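Long-range contacts in tryptophan halogenase superfamily (Brevundimonas sp. BAL3, PDB 6FRL), which probably catalyses flavin-dependent halogenation of an aromatic substrate, with bromination preferred over chlorination: residues 104-109 with 446-451; 120-125 with 462-467. All blocks are in the same frame, centred on the assembly; numbering follows the deposited sequence.

Overall arrangement
Both contacts join the region around helix 116-125 to the chain following residue 445, and along the sequence their segments alternate. Contact 1 sets the loop after strand 99-103 against the start of helix 447-456. Contact 2 sets the end of helix 116-125 against the loop after helix 447-456. Their centres lie about 17 Å apart, on the same side of the chain's centre. Contact 1 is nearer the chain's centre, about 16 Å between centres against about 32 Å for contact 2. Both are partly buried. Contact 1 is largely apolar and has no hydrogen bond across it. Contact 2 is richer in charge, and its loop also meets the second subunit.

Contact 1: 104-109 with 446-451; sequences FGLYGQ and HPASWL
Tyr107 packs against Leu451, with CD2 of Tyr107 3.7 Å from CD2 of Leu451, and the two side chains cross obliquely. CG of Leu451 is anti to its backbone N (chi1 -175°). This carries CG toward the Tyr107 ring, where CD2 of Leu451 then meets CD2 of Tyr107. The same tyrosine ring turns its edge to the helix backbone: CE2 of Tyr107 is 3.8 Å from O of Ala448, which lies near the ring plane.

Ala448 carries the other half of the contact. Its CB points toward the loop and touches two groups there. One is the backbone O of Gly105, 3.5 Å from CB of Ala448. The other is CD2 of Leu106, 3.7 Å from the same CB. Only this tip of Leu106 meets the helix segment, although its CB does not point straight at it. No hydrogen bond crosses between the segments, and the contact rests on van der Waals packing.

Burial differs across the patch. Tyr107 and Leu451 are buried, while Leu106 is exposed. Helix 116-125 adds to the buried end, with Phe116 on Tyr107 and His117 on Leu451. Nearby, OG of Ser449 is hydrogen-bonded to His102. His446 holds the N-cap position, and its O accepts from N of Ser449 at 3.0 Å. The arrangement is a loop packed on the N-terminal end of helix 447-456, joining the end of a mixed-sheet edge strand to the helical part of the flavin-dependent halogenase fold.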
ATOM      1  N   PHE B 104      17.443   5.518   8.184  1.00 27.21           N
ATOM      2  CA  PHE B 104      16.158   4.805   8.365  1.00 28.75           C
ATOM      3  C   PHE B 104      15.269   5.639   9.278  1.00 30.31           C
ATOM      4  O   PHE B 104      15.302   5.468  10.504  1.00 33.85           O
ATOM      5  CB  PHE B 104      16.390   3.412   8.945  1.00 28.34           C
ATOM      6  CG  PHE B 104      17.489   2.661   8.259  1.00 27.81           C
ATOM      7  CD1 PHE B 104      17.360   2.311   6.930  1.00 28.55           C
ATOM      8  CD2 PHE B 104      18.667   2.309   8.933  1.00 27.83           C
ATOM      9  CE1 PHE B 104      18.372   1.611   6.274  1.00 28.92           C
ATOM     10  CE2 PHE B 104      19.676   1.603   8.279  1.00 27.59           C
ATOM     11  CZ  PHE B 104      19.525   1.263   6.953  1.00 28.35           C
ATOM     12  N   GLY B 105      14.526   6.572   8.684  1.00 29.79           N
ATOM     13  CA  GLY B 105      13.597   7.412   9.426  1.00 30.02           C
ATOM     14  C   GLY B 105      12.928   8.468   8.551  1.00 32.86           C
ATOM     15  O   GLY B 105      13.336   8.703   7.394  1.00 28.55           O
ATOM     16  N   LEU B 106      11.913   9.120   9.118  1.00 34.89           N
ATOM     17  CA  LEU B 106      11.300  10.300   8.500  1.00 37.52           C
ATOM     18  C   LEU B 106      12.021  11.603   8.921  1.00 36.26           C
ATOM     19  O   LEU B 106      12.867  11.586   9.835  1.00 35.34           O
ATOM     20  CB  LEU B 106       9.818  10.404   8.859  1.00 40.36           C
ATOM     21  CG  LEU B 106       8.942   9.152   8.798  1.00 38.85           C
ATOM     22  CD1 LEU B 106       7.505   9.535   9.215  1.00 37.47           C
ATOM     23  CD2 LEU B 106       9.049   8.540   7.420  1.00 35.00           C
ATOM     24  N   TYR B 107      11.680  12.696   8.217  1.00 33.10           N
ATOM     25  CA  TYR B 107      12.177  14.051   8.482  1.00 30.34           C
ATOM     26  C   TYR B 107      11.127  14.932   9.150  1.00 29.08           C
ATOM     27  O   TYR B 107      10.030  15.094   8.642  1.00 28.25           O
ATOM     28  CB  TYR B 107      12.600  14.724   7.180  1.00 29.58           C
ATOM     29  CG  TYR B 107      13.794  14.091   6.539  1.00 31.36           C
ATOM     30  CD1 TYR B 107      15.090  14.435   6.922  1.00 32.57           C
ATOM     31  CD2 TYR B 107      13.643  13.122   5.558  1.00 31.58           C
ATOM     32  CE1 TYR B 107      16.198  13.836   6.312  1.00 33.40           C
ATOM     33  CE2 TYR B 107      14.748  12.531   4.954  1.00 30.31           C
ATOM     34  CZ  TYR B 107      16.006  12.873   5.337  1.00 30.78           C
ATOM     35  OH  TYR B 107      17.076  12.291   4.743  1.00 29.46           O
ATOM     36  N   GLY B 108      11.469  15.513  10.286  1.00 29.02           N
ATOM     37  CA  GLY B 108      10.589  16.460  10.926  1.00 32.02           C
ATOM     38  C   GLY B 108       9.295  15.821  11.394  1.00 33.51           C
ATOM     39  O   GLY B 108       9.247  14.611  11.705  1.00 29.50           O
ATOM     40  N   GLN B 109       8.268  16.668  11.440  1.00 38.87           N
ATOM     41  CA  GLN B 109       6.918  16.344  11.893  1.00 44.03           C
ATOM     42  C   GLN B 109       5.915  16.833  10.854  1.00 44.52           C
ATOM     43  O   GLN B 109       5.868  18.024  10.562  1.00 49.01           O
ATOM     44  CB  GLN B 109       6.660  17.039  13.230  1.00 50.94           C
ATOM     45  CG  GLN B 109       5.285  16.831  13.886  1.00 56.12           C
ATOM     46  CD  GLN B 109       5.066  15.394  14.377  1.00 63.76           C
ATOM     47  OE1 GLN B 109       5.509  15.014  15.491  1.00 61.99           O
ATOM     48  NE2 GLN B 109       4.421  14.573  13.534  1.00 60.04           N
ATOM     49  N   HIS B 446      10.513   3.644   0.865  1.00 32.10           N
ATOM     50  CA  HIS B 446       9.306   4.436   1.087  1.00 34.44           C
ATOM     51  C   HIS B 446       9.597   5.919   0.817  1.00 31.49           C
ATOM     52  O   HIS B 446      10.736   6.284   0.581  1.00 32.98           O
ATOM     53  CB  HIS B 446       8.781   4.152   2.513  1.00 40.69           C
ATOM     54  CG  HIS B 446       8.468   2.693   2.756  1.00 46.86           C
ATOM     55  ND1 HIS B 446       9.230   1.899   3.588  1.00 48.78           N
ATOM     56  CD2 HIS B 446       7.514   1.878   2.232  1.00 50.03           C
ATOM     57  CE1 HIS B 446       8.750   0.668   3.583  1.00 51.34           C
ATOM     58  NE2 HIS B 446       7.719   0.626   2.760  1.00 53.69           N
ATOM     59  N   PRO B 447       8.573   6.781   0.793  1.00 30.98           N
ATOM     60  CA  PRO B 447       8.798   8.191   0.428  1.00 31.03           C
ATOM     61  C   PRO B 447       9.984   8.947   1.101  1.00 30.11           C
ATOM     62  O   PRO B 447      10.680   9.731   0.424  1.00 26.68           O
ATOM     63  CB  PRO B 447       7.452   8.822   0.808  1.00 30.47           C
ATOM     64  CG  PRO B 447       6.481   7.766   0.385  1.00 28.12           C
ATOM     65  CD  PRO B 447       7.125   6.498   0.878  1.00 28.80           C
ATOM     66  N   ALA B 448      10.228   8.706   2.394  1.00 29.87           N
ATOM     67  CA  ALA B 448      11.336   9.411   3.082  1.00 30.13           C
ATOM     68  C   ALA B 448      12.723   9.058   2.499  1.00 32.05           C
ATOM     69  O   ALA B 448      13.659   9.872   2.539  1.00 31.89           O
ATOM     70  CB  ALA B 448      11.300   9.171   4.579  1.00 27.23           C
ATOM     71  N   SER B 449      12.857   7.856   1.946  1.00 29.65           N
ATOM     72  CA  SER B 449      14.118   7.485   1.326  1.00 29.82           C
ATOM     73  C   SER B 449      14.328   8.191  -0.002  1.00 28.15           C
ATOM     74  O   SER B 449      15.465   8.498  -0.362  1.00 27.14           O
ATOM     75  CB  SER B 449      14.204   5.964   1.169  1.00 30.47           C
ATOM     76  OG  SER B 449      14.433   5.390   2.443  1.00 28.65           O
ATOM     77  N   TRP B 450      13.239   8.413  -0.734  1.00 27.99           N
ATOM     78  CA  TRP B 450      13.279   9.155  -2.010  1.00 27.96           C
ATOM     79  C   TRP B 450      13.649  10.622  -1.754  1.00 25.99           C
ATOM     80  O   TRP B 450      14.513  11.190  -2.434  1.00 21.86           O
ATOM     81  CB  TRP B 450      11.924   9.012  -2.765  1.00 28.48           C
ATOM     82  CG  TRP B 450      11.760   7.627  -3.320  1.00 28.08           C
ATOM     83  CD1 TRP B 450      11.281   6.541  -2.661  1.00 29.13           C
ATOM     84  CD2 TRP B 450      12.152   7.165  -4.619  1.00 28.61           C
ATOM     85  NE1 TRP B 450      11.322   5.430  -3.469  1.00 29.21           N
ATOM     86  CE2 TRP B 450      11.868   5.781  -4.673  1.00 29.23           C
ATOM     87  CE3 TRP B 450      12.735   7.781  -5.741  1.00 29.94           C
ATOM     88  CZ2 TRP B 450      12.137   5.001  -5.803  1.00 31.05           C
ATOM     89  CZ3 TRP B 450      12.986   7.008  -6.874  1.00 30.08           C
ATOM     90  CH2 TRP B 450      12.685   5.636  -6.894  1.00 29.74           C
ATOM     91  N   LEU B 451      12.984  11.200  -0.741  1.00 25.95           N
ATOM     92  CA  LEU B 451      13.296  12.529  -0.204  1.00 25.41           C
ATOM     93  C   LEU B 451      14.772  12.701   0.125  1.00 24.21           C
ATOM     94  O   LEU B 451      15.361  13.710  -0.239  1.00 23.49           O
ATOM     95  CB  LEU B 451      12.462  12.826   1.028  1.00 25.79           C
ATOM     96  CG  LEU B 451      12.563  14.216   1.669  1.00 27.02           C
ATOM     97  CD1 LEU B 451      12.413  15.353   0.663  1.00 27.28           C
ATOM     98  CD2 LEU B 451      11.497  14.381   2.755  1.00 26.37           C
TER

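Contact 2: 120-125 with 462-467; sequences WLKQRR and DHHDPA
Arg125 reaches from the last turn of helix 116-125 to the loop chain at Asp462. Its NH2 gives a hydrogen bond to O of Asp462 at 2.9 Å. The bond is bent, with an angle of 142° at the hydrogen. The donor lies in the carbonyl plane, and the oxygen sits somewhat out of the guanidinium plane. CG of Arg125 is anti to the backbone N, which sends it away from that nitrogen. The bend at chi3 (-80°) then places NE of Arg125 3.5 Å from CE1 of His464. NH2 also comes near CD2 of His463, whose ring is poorly ordered. ND1 of His463 gives a hydrogen bond to O of His464 at 2.6 Å. This bond helps to fix the His463 ring beside Arg125, as far as its poor order allows.

His464 has its CG between the backbone N and the carbonyl carbon (chi1 61°), and its CB points toward the helix. CB of Lys122 sits over one face of the His464 ring, 4.0 Å from the ring centroid, a CH-pi contact.

The contact joins the end of a helix to an irregular loop in the tryptophan halogenase fold. Within the loop, OD1 of Asp465 accepts from N of Ala467 at 3.2 Å, closing an Asx turn. This loop also lies at the subunit interface, where Asp462 forms a salt bridge with Arg373 of the second subunit.

The lysine chain is extended through chi3 and bent at chi4. Its NZ forms a salt bridge with OD1 of Asp469. NE2 of His464 is hydrogen-bonded to that same oxygen.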
ATOM      1  N   TRP B 120       9.519  22.973   5.268  1.00 31.69           N
ATOM      2  CA  TRP B 120      10.962  23.175   5.132  1.00 28.44           C
ATOM      3  C   TRP B 120      11.310  23.936   3.853  1.00 30.15           C
ATOM      4  O   TRP B 120      12.178  24.817   3.863  1.00 31.04           O
ATOM      5  CB  TRP B 120      11.713  21.845   5.152  1.00 28.86           C
ATOM      6  CG  TRP B 120      13.198  21.999   5.054  1.00 28.76           C
ATOM      7  CD1 TRP B 120      14.059  22.356   6.052  1.00 28.69           C
ATOM      8  CD2 TRP B 120      13.988  21.834   3.882  1.00 26.95           C
ATOM      9  NE1 TRP B 120      15.352  22.404   5.574  1.00 28.60           N
ATOM     10  CE2 TRP B 120      15.335  22.088   4.242  1.00 27.82           C
ATOM     11  CE3 TRP B 120      13.694  21.485   2.565  1.00 26.15           C
ATOM     12  CZ2 TRP B 120      16.397  22.015   3.315  1.00 28.06           C
ATOM     13  CZ3 TRP B 120      14.747  21.416   1.633  1.00 25.92           C
ATOM     14  CH2 TRP B 120      16.082  21.679   2.020  1.00 26.59           C
ATOM     15  N   LEU B 121      10.656  23.603   2.749  1.00 29.79           N
ATOM     16  CA  LEU B 121      10.894  24.338   1.503  1.00 30.89           C
ATOM     17  C   LEU B 121      10.468  25.811   1.548  1.00 32.38           C
ATOM     18  O   LEU B 121      11.207  26.665   1.066  1.00 33.39           O
ATOM     19  CB  LEU B 121      10.252  23.640   0.301  1.00 28.57           C
ATOM     20  CG  LEU B 121      11.007  22.376  -0.107  1.00 27.04           C
ATOM     21  CD1 LEU B 121      10.126  21.405  -0.881  1.00 26.78           C
ATOM     22  CD2 LEU B 121      12.253  22.768  -0.895  1.00 27.37           C
ATOM     23  N   LYS B 122       9.300  26.098   2.117  1.00 34.37           N
ATOM     24  CA  LYS B 122       8.860  27.482   2.326  1.00 38.40           C
ATOM     25  C   LYS B 122       9.930  28.294   3.049  1.00 39.23           C
ATOM     26  O   LYS B 122      10.329  29.371   2.593  1.00 37.96           O
ATOM     27  CB  LYS B 122       7.547  27.562   3.130  1.00 40.55           C
ATOM     28  CG  LYS B 122       7.221  28.993   3.558  1.00 40.58           C
ATOM     29  CD  LYS B 122       5.816  29.070   4.181  1.00 44.87           C
ATOM     30  CE  LYS B 122       5.413  30.487   4.501  1.00 44.46           C
ATOM     31  NZ  LYS B 122       5.530  31.317   3.268  1.00 46.39           N
ATOM     32  N   GLN B 123      10.404  27.764   4.166  1.00 43.89           N
ATOM     33  CA  GLN B 123      11.426  28.454   4.972  1.00 46.89           C
ATOM     34  C   GLN B 123      12.738  28.568   4.212  1.00 44.16           C
ATOM     35  O   GLN B 123      13.423  29.582   4.275  1.00 48.17           O
ATOM     36  CB  GLN B 123      11.625  27.765   6.327  1.00 52.59           C
ATOM     37  CG  GLN B 123      12.286  28.628   7.406  1.00 61.33           C
ATOM     38  CD  GLN B 123      11.461  29.854   7.824  1.00 64.93           C
ATOM     39  OE1 GLN B 123      10.224  29.868   7.779  1.00 64.84           O
ATOM     40  NE2 GLN B 123      12.164  30.904   8.203  1.00 68.36           N
ATOM     41  N   ARG B 124      13.081  27.530   3.472  1.00 44.71           N
ATOM     42  CA  ARG B 124      14.271  27.575   2.637  1.00 47.98           C
ATOM     43  C   ARG B 124      14.164  28.681   1.588  1.00 49.40           C
ATOM     44  O   ARG B 124      15.168  29.288   1.246  1.00 50.21           O
ATOM     45  CB  ARG B 124      14.511  26.221   1.958  1.00 41.31           C
ATOM     46  CG  ARG B 124      15.737  26.191   1.092  1.00 36.54           C
ATOM     47  CD  ARG B 124      15.898  24.850   0.424  1.00 36.45           C
ATOM     48  NE  ARG B 124      17.151  24.795  -0.338  1.00 36.92           N
ATOM     49  CZ  ARG B 124      17.273  25.024  -1.645  1.00 36.08           C
ATOM     50  NH1 ARG B 124      16.204  25.222  -2.438  1.00 37.45           N
ATOM     51  NH2 ARG B 124      18.478  24.960  -2.184  1.00 36.86           N
ATOM     52  N   ARG B 125      12.950  28.911   1.085  1.00 53.80           N
ATOM     53  CA  ARG B 125      12.680  29.958   0.099  1.00 59.65           C
ATOM     54  C   ARG B 125      12.961  31.331   0.730  1.00 63.20           C
ATOM     55  O   ARG B 125      13.589  32.188   0.108  1.00 63.11           O
ATOM     56  CB  ARG B 125      11.226  29.843  -0.390  1.00 64.10           C
ATOM     57  CG  ARG B 125      10.838  30.623  -1.625  1.00 75.55           C
ATOM     58  CD  ARG B 125       9.320  30.736  -1.768  1.00 87.77           C
ATOM     59  NE  ARG B 125       8.744  29.512  -2.341  1.00104.12           N
ATOM     60  CZ  ARG B 125       8.756  29.190  -3.641  1.00115.70           C
ATOM     61  NH1 ARG B 125       9.347  29.971  -4.555  1.00113.68           N
ATOM     62  NH2 ARG B 125       8.184  28.052  -4.039  1.00125.65           N
ATOM     63  N   ASP B 462       9.594  23.384  -7.653  1.00 47.73           N
ATOM     64  CA  ASP B 462       9.454  24.828  -7.953  1.00 57.93           C
ATOM     65  C   ASP B 462       8.475  25.401  -6.943  1.00 62.85           C
ATOM     66  O   ASP B 462       8.802  26.378  -6.269  1.00 69.26           O
ATOM     67  CB  ASP B 462       8.925  25.126  -9.391  1.00 59.71           C
ATOM     68  CG  ASP B 462       8.927  23.878 -10.332  1.00 60.62           C
ATOM     69  OD1 ASP B 462      10.001  23.254 -10.461  1.00 53.26           O
ATOM     70  OD2 ASP B 462       7.859  23.545 -10.929  1.00 61.01           O
ATOM     71  N   HIS B 463       7.292  24.787  -6.844  1.00 69.19           N
ATOM     72  CA  HIS B 463       6.344  25.127  -5.777  1.00 81.43           C
ATOM     73  C   HIS B 463       5.975  23.964  -4.849  1.00 81.04           C
ATOM     74  O   HIS B 463       5.629  22.821  -5.266  1.00 77.04           O
ATOM     75  CB  HIS B 463       5.070  25.861  -6.221  1.00 88.61           C
ATOM     76  CG  HIS B 463       4.626  26.902  -5.230  1.00 96.29           C
ATOM     77  ND1 HIS B 463       3.712  26.652  -4.226  1.00 97.43           N
ATOM     78  CD2 HIS B 463       5.009  28.195  -5.073  1.00100.14           C
ATOM     79  CE1 HIS B 463       3.534  27.751  -3.510  1.00 96.17           C
ATOM     80  NE2 HIS B 463       4.315  28.698  -3.998  1.00 97.98           N
ATOM     81  N   HIS B 464       6.106  24.274  -3.559  1.00 75.48           N
ATOM     82  CA  HIS B 464       5.541  23.493  -2.430  1.00 70.31           C
ATOM     83  C   HIS B 464       3.985  23.613  -2.355  1.00 64.60           C
ATOM     84  O   HIS B 464       3.359  24.326  -3.144  1.00 77.56           O
ATOM     85  CB  HIS B 464       6.223  23.912  -1.096  1.00 64.12           C
ATOM     86  CG  HIS B 464       6.042  25.358  -0.724  1.00 63.76           C
ATOM     87  ND1 HIS B 464       7.040  26.298  -0.862  1.00 61.85           N
ATOM     88  CD2 HIS B 464       4.976  26.015  -0.205  1.00 68.61           C
ATOM     89  CE1 HIS B 464       6.592  27.476  -0.458  1.00 65.39           C
ATOM     90  NE2 HIS B 464       5.344  27.330  -0.047  1.00 66.03           N
ATOM     91  N   ASP B 465       3.379  22.915  -1.397  1.00 54.20           N
ATOM     92  CA  ASP B 465       1.915  22.866  -1.185  1.00 51.73           C
ATOM     93  C   ASP B 465       1.405  24.238  -0.668  1.00 49.21           C
ATOM     94  O   ASP B 465       1.864  24.672   0.373  1.00 57.83           O
ATOM     95  CB  ASP B 465       1.634  21.733  -0.173  1.00 48.14           C
ATOM     96  CG  ASP B 465       0.170  21.442   0.035  1.00 49.87           C
ATOM     97  OD1 ASP B 465      -0.681  22.351  -0.001  1.00 57.02           O
ATOM     98  OD2 ASP B 465      -0.136  20.255   0.274  1.00 52.46           O
ATOM     99  N   PRO B 466       0.446  24.910  -1.365  1.00 50.00           N
ATOM    100  CA  PRO B 466       0.077  26.309  -0.989  1.00 53.63           C
ATOM    101  C   PRO B 466      -0.744  26.500   0.288  1.00 57.66           C
ATOM    102  O   PRO B 466      -1.001  27.641   0.660  1.00 65.82           O
ATOM    103  CB  PRO B 466      -0.741  26.806  -2.178  1.00 49.06           C
ATOM    104  CG  PRO B 466      -1.355  25.568  -2.720  1.00 55.63           C
ATOM    105  CD  PRO B 466      -0.401  24.418  -2.468  1.00 52.11           C
ATOM    106  N   ALA B 467      -1.172  25.419   0.946  1.00 55.18           N
ATOM    107  CA  ALA B 467      -1.810  25.539   2.276  1.00 57.54           C
ATOM    108  C   ALA B 467      -0.783  25.934   3.352  1.00 53.46           C
ATOM    109  O   ALA B 467      -1.136  26.457   4.412  1.00 50.00           O
ATOM    110  CB  ALA B 467      -2.518  24.240   2.638  1.00 57.23           C
TER